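PDB 2C0H: mannan endo-1,4-beta-mannosidase from Mytilus edulis, which hydrolyses internal 1,4-beta-mannosidic linkages in the backbone of mannans, galactomannans and glucomannans, acting on mannotetraose and longer oligosaccharides. Local coordinates for residues Leu5-Gly9 and Thr10-Tyr14; Gly224-Asn227 and Met228-Thr232. The protein carries 3 engineered substitutions. One frame throughout, in Å; residues are numbered along the deposited sequence.

Interaction 1. Residues Leu5-Gly9 and Thr10-Tyr14; sequences LSVSG and TNLNY
N13 OD1 receives a hydrogen bond from each of two waters that link it to the serines of the opposing strand: one water lies 2.9 Å from N13 OD1 and also bonds S6 OG, while the other, more distant, bonds S8 OG. This is one side of an antiparallel beta hairpin whose strands 5-8 and 11-14 are joined by a tight type II' turn from S8 to N11. G9 suits the first turn corner, where its phi of 62° favours a residue without a side chain. The S6–N13 and S8–N11 pairs are hydrogen-bonded both ways; the shortest of the four bonds runs from N13 N to S6 O, 2.8 Å and almost straight. S8 CB approaches the amide oxygen N13 OD1 to 3.3 Å. Short hydroxyls suit this water-bearing side: S6 OG sits between its backbone N and carbonyl carbon (chi1 63°), whereas S8 OG swings anti to its N (chi1 164°), and each thereby reaches its water. L5, V7, L12 and Y14 project from the other side of the sheet. The branched V7 and L12 cross obliquely, V7 CG2 meeting L12 CD2 at 3.8 Å, and L12 continues onto I19 and L21 of strand 17-25. Y14 CD1 comes 3.7 Å from backbone atom L5 N, and the hydroxyl of Y14 bonds L353 O. At the strand end, L5 CD1 lies 3.4 Å from N13 O.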
loop_
_atom_site.group_PDB
_atom_site.type_symbol
_atom_site.label_atom_id
_atom_site.label_comp_id
_atom_site.label_asym_id
_atom_site.label_seq_id
_atom_site.Cartn_x
_atom_site.Cartn_y
_atom_site.Cartn_z
ATOM N N LEU A 5 -4.849 0.653 -15.800
ATOM C CA LEU A 5 -3.603 1.010 -15.129
ATOM C C LEU A 5 -2.507 -0.038 -15.423
ATOM O O LEU A 5 -2.754 -1.254 -15.316
ATOM C CB LEU A 5 -3.849 1.140 -13.624
ATOM C CG LEU A 5 -2.784 1.809 -12.760
ATOM C CD1 LEU A 5 -2.481 3.223 -13.213
ATOM C CD2 LEU A 5 -3.257 1.830 -11.332
ATOM N N SER A 6 -1.318 0.421 -15.812
ATOM C CA SER A 6 -0.169 -0.469 -16.094
ATOM C C SER A 6 1.181 0.164 -15.728
ATOM O O SER A 6 1.247 1.355 -15.449
ATOM C CB SER A 6 -0.152 -0.891 -17.569
ATOM O OG SER A 6 0.030 0.217 -18.436
ATOM N N VAL A 7 2.244 -0.645 -15.734
ATOM C CA VAL A 7 3.613 -0.182 -15.458
ATOM C C VAL A 7 4.493 -0.315 -16.705
ATOM O O VAL A 7 4.465 -1.359 -17.370
ATOM C CB VAL A 7 4.295 -1.012 -14.331
ATOM C CG1 VAL A 7 5.747 -0.559 -14.087
ATOM C CG2 VAL A 7 3.502 -0.948 -13.069
ATOM N N SER A 8 5.292 0.711 -16.985
ATOM C CA SER A 8 6.346 0.643 -18.009
ATOM C C SER A 8 7.660 1.129 -17.390
ATOM O O SER A 8 7.847 2.330 -17.175
ATOM C CB SER A 8 5.958 1.496 -19.224
ATOM O OG SER A 8 7.074 1.772 -20.078
ATOM N N GLY A 9 8.565 0.200 -17.096
ATOM C CA GLY A 9 9.833 0.536 -16.460
ATOM C C GLY A 9 9.576 1.139 -15.089
ATOM O O GLY A 9 9.034 0.464 -14.219
ATOM N N THR A 10 9.955 2.405 -14.913
ATOM C CA THR A 10 9.744 3.108 -13.637
ATOM C C THR A 10 8.610 4.148 -13.688
ATOM O O THR A 10 8.494 4.967 -12.778
ATOM C CB THR A 10 11.043 3.767 -13.136
ATOM O OG1 THR A 10 11.502 4.724 -14.098
ATOM C CG2 THR A 10 12.135 2.716 -12.917
ATOM N N ASN A 11 7.777 4.064 -14.729
ATOM C CA ASN A 11 6.587 4.911 -14.915
ATOM C C ASN A 11 5.269 4.125 -14.772
ATOM O O ASN A 11 5.208 2.944 -15.130
ATOM C CB ASN A 11 6.575 5.507 -16.330
ATOM C CG ASN A 11 7.486 6.722 -16.496
ATOM O OD1 ASN A 11 8.063 7.240 -15.541
ATOM N ND2 ASN A 11 7.601 7.187 -17.741
ATOM N N LEU A 12 4.217 4.796 -14.299
ATOM C CA LEU A 12 2.839 4.288 -14.336
ATOM C C LEU A 12 2.081 4.895 -15.526
ATOM O O LEU A 12 2.239 6.079 -15.839
ATOM C CB LEU A 12 2.080 4.621 -13.040
ATOM C CG LEU A 12 2.504 3.886 -11.769
ATOM C CD1 LEU A 12 1.799 4.459 -10.550
ATOM C CD2 LEU A 12 2.220 2.407 -11.856
ATOM N N ASN A 13 1.273 4.082 -16.203
ATOM C CA ASN A 13 0.467 4.531 -17.331
ATOM C C ASN A 13 -1.026 4.195 -17.126
ATOM O O ASN A 13 -1.351 3.235 -16.412
ATOM C CB ASN A 13 0.957 3.866 -18.640
ATOM C CG ASN A 13 2.420 4.144 -18.950
ATOM O OD1 ASN A 13 3.183 3.227 -19.264
ATOM N ND2 ASN A 13 2.833 5.400 -18.847
ATOM N N TYR A 14 -1.909 4.981 -17.741
ATOM C CA TYR A 14 -3.352 4.685 -17.830
ATOM C C TYR A 14 -3.834 4.808 -19.286
ATOM O O TYR A 14 -3.636 5.831 -19.917
ATOM C CB TYR A 14 -4.210 5.560 -16.885
ATOM C CG TYR A 14 -5.615 5.006 -16.663
ATOM C CD1 TYR A 14 -5.900 4.207 -15.559
ATOM C CD2 TYR A 14 -6.643 5.261 -17.567
ATOM C CE1 TYR A 14 -7.164 3.680 -15.352
ATOM C CE2 TYR A 14 -7.928 4.722 -17.368
ATOM C CZ TYR A 14 -8.167 3.935 -16.250
ATOM O OH TYR A 14 -9.419 3.387 -16.027
HETATM O O HOH W 1 2.343 0.491 -19.792
HETATM O O HOH W 2 5.886 4.423 -20.409
#

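Interaction 2. Residues Gly224-Asn227 and Met228-Thr232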
loop_
_atom_site.group_PDB
_atom_site.type_symbol
_atom_site.label_atom_id
_atom_site.label_comp_id
_atom_site.label_asym_id
_atom_site.label_seq_id
_atom_site.Cartn_x
_atom_site.Cartn_y
_atom_site.Cartn_z
ATOM N N GLY A 224 3.334 -1.354 1.511
ATOM C CA GLY A 224 3.692 -0.066 2.110
ATOM C C GLY A 224 4.819 -0.131 3.140
ATOM O O GLY A 224 4.566 -0.327 4.328
ATOM N N SER A 225 6.060 0.052 2.695
ATOM C CA SER A 225 7.251 -0.051 3.537
ATOM C C SER A 225 7.397 1.161 4.451
ATOM O O SER A 225 7.166 2.283 4.029
ATOM C CB SER A 225 8.511 -0.211 2.676
ATOM O OG SER A 225 9.663 -0.268 3.482
ATOM N N TRP A 226 7.792 0.914 5.690
ATOM C CA TRP A 226 7.868 1.976 6.705
ATOM C C TRP A 226 8.981 2.992 6.497
ATOM O O TRP A 226 8.854 4.142 6.929
ATOM C CB TRP A 226 7.930 1.355 8.112
ATOM C CG TRP A 226 9.098 1.753 8.972
ATOM C CD1 TRP A 226 9.102 2.675 9.992
ATOM C CD2 TRP A 226 10.426 1.224 8.918
ATOM N NE1 TRP A 226 10.343 2.751 10.548
ATOM C CE2 TRP A 226 11.180 1.874 9.916
ATOM C CE3 TRP A 226 11.059 0.266 8.117
ATOM C CZ2 TRP A 226 12.526 1.598 10.133
ATOM C CZ3 TRP A 226 12.398 -0.003 8.331
ATOM C CH2 TRP A 226 13.124 0.665 9.327
ATOM N N ASN A 227 10.064 2.590 5.842
ATOM C CA ASN A 227 11.261 3.429 5.708
ATOM C C ASN A 227 12.121 2.919 4.558
ATOM O O ASN A 227 12.197 1.716 4.321
ATOM C CB ASN A 227 12.059 3.445 7.021
ATOM C CG ASN A 227 13.250 4.400 7.000
ATOM O OD1 ASN A 227 14.342 4.036 6.585
ATOM N ND2 ASN A 227 13.056 5.600 7.529
ATOM N N MET A 228 12.774 3.836 3.856
ATOM C CA MET A 228 13.643 3.471 2.744
ATOM C C MET A 228 14.776 2.496 3.096
ATOM O O MET A 228 15.276 1.804 2.203
ATOM C CB MET A 228 14.230 4.745 2.129
ATOM C CG MET A 228 14.971 4.574 0.835
ATOM S SD MET A 228 14.003 3.904 -0.531
ATOM C CE MET A 228 12.761 5.149 -0.675
ATOM N N LYS A 229 15.200 2.431 4.357
ATOM C CA LYS A 229 16.228 1.464 4.783
ATOM C C LYS A 229 15.900 0.004 4.484
ATOM O O LYS A 229 16.810 -0.817 4.449
ATOM C CB LYS A 229 16.542 1.614 6.277
ATOM C CG LYS A 229 17.333 2.862 6.579
ATOM C CD LYS A 229 17.624 3.013 8.048
ATOM C CE LYS A 229 18.540 4.205 8.289
ATOM N NZ LYS A 229 18.799 4.419 9.746
ATOM N N ALA A 230 14.626 -0.300 4.262
ATOM C CA ALA A 230 14.188 -1.653 3.919
ATOM C C ALA A 230 13.785 -1.795 2.437
ATOM O O ALA A 230 13.282 -2.847 2.025
ATOM C CB ALA A 230 13.045 -2.057 4.830
ATOM N N ASP A 231 13.994 -0.744 1.638
ATOM C CA ASP A 231 13.425 -0.670 0.275
ATOM C C ASP A 231 14.433 -0.229 -0.804
ATOM O O ASP A 231 14.026 0.152 -1.902
ATOM C CB ASP A 231 12.181 0.261 0.258
ATOM C CG ASP A 231 11.102 -0.190 -0.737
ATOM O OD1 ASP A 231 11.361 -0.220 -1.961
ATOM O OD2 ASP A 231 9.965 -0.494 -0.306
ATOM N N THR A 232 15.732 -0.311 -0.510
ATOM C CA THR A 232 16.785 -0.015 -1.502
ATOM C C THR A 232 18.059 -0.804 -1.220
ATOM O O THR A 232 18.409 -1.043 -0.058
ATOM C CB THR A 232 17.126 1.510 -1.582
ATOM O OG1 THR A 232 18.097 1.734 -2.612
ATOM C CG2 THR A 232 17.678 2.049 -0.275
#
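N227 reaches forward with its side chain, and its OD1 accepts the backbone N–H of K229 at 2.9 Å, closing an Asx turn. The bond is nearly straight at the hydrogen, although the donor is tilted from the amide plane. CG of N227 stands anti to its backbone N (chi1 -175°), a choice that carries the amide forward to K229; asparagine suits the place because its short arm offers an acceptor at just this reach, while ND2 turns to E274. K229 leans on the same oxygen, with CG 3.2 Å from N227 OD1, before its extended chain leads off. A second bond, A230 N to N227 O at 3.2 Å, starts the 3-10 segment 228-230, its donor lying above the carbonyl plane. All this happens where strand 221-225 of the (beta/alpha)8 barrel runs out into the loop that bears W226, a substrate-binding residue by similarity. With chi1 at 124°, off the staggered values, the indole lies with N227 CB over the centre of one face. The small methyl of A230 fits at the indole edge, CB being 4.1 Å from W226 CZ3. E165 bonds both W226 N and S225 OG, fixing the backbone on which the indole is carried. With its hydroxyl so engaged, S225 makes only a plain methylene contact with the D231 carboxylate, CB lying 3.3 Å from D231 OD2. M228 folds its flexible thioether chain against F284, V262 and M290.

Overall arrangement
Both interactions belong to the same sheet system but sit at different ends of it. Their centres are 21 Å apart and their nearest atoms about 11 Å, so they do not touch. Interaction 1, the hairpin 5-14, extends the sheet through strand 17-25, and V7 rests on M220 and P289, which just precede strands 221-225 and 290-294; it therefore lies toward the N-terminal ends of those strands, away from the annotated sites. Interaction 2 follows the C-terminal end of strand 221-225, where the W226 side chain lies about 3 Å from that of W191, probably another substrate-binding residue, and about 4 Å from that of E163, probably the proton donor.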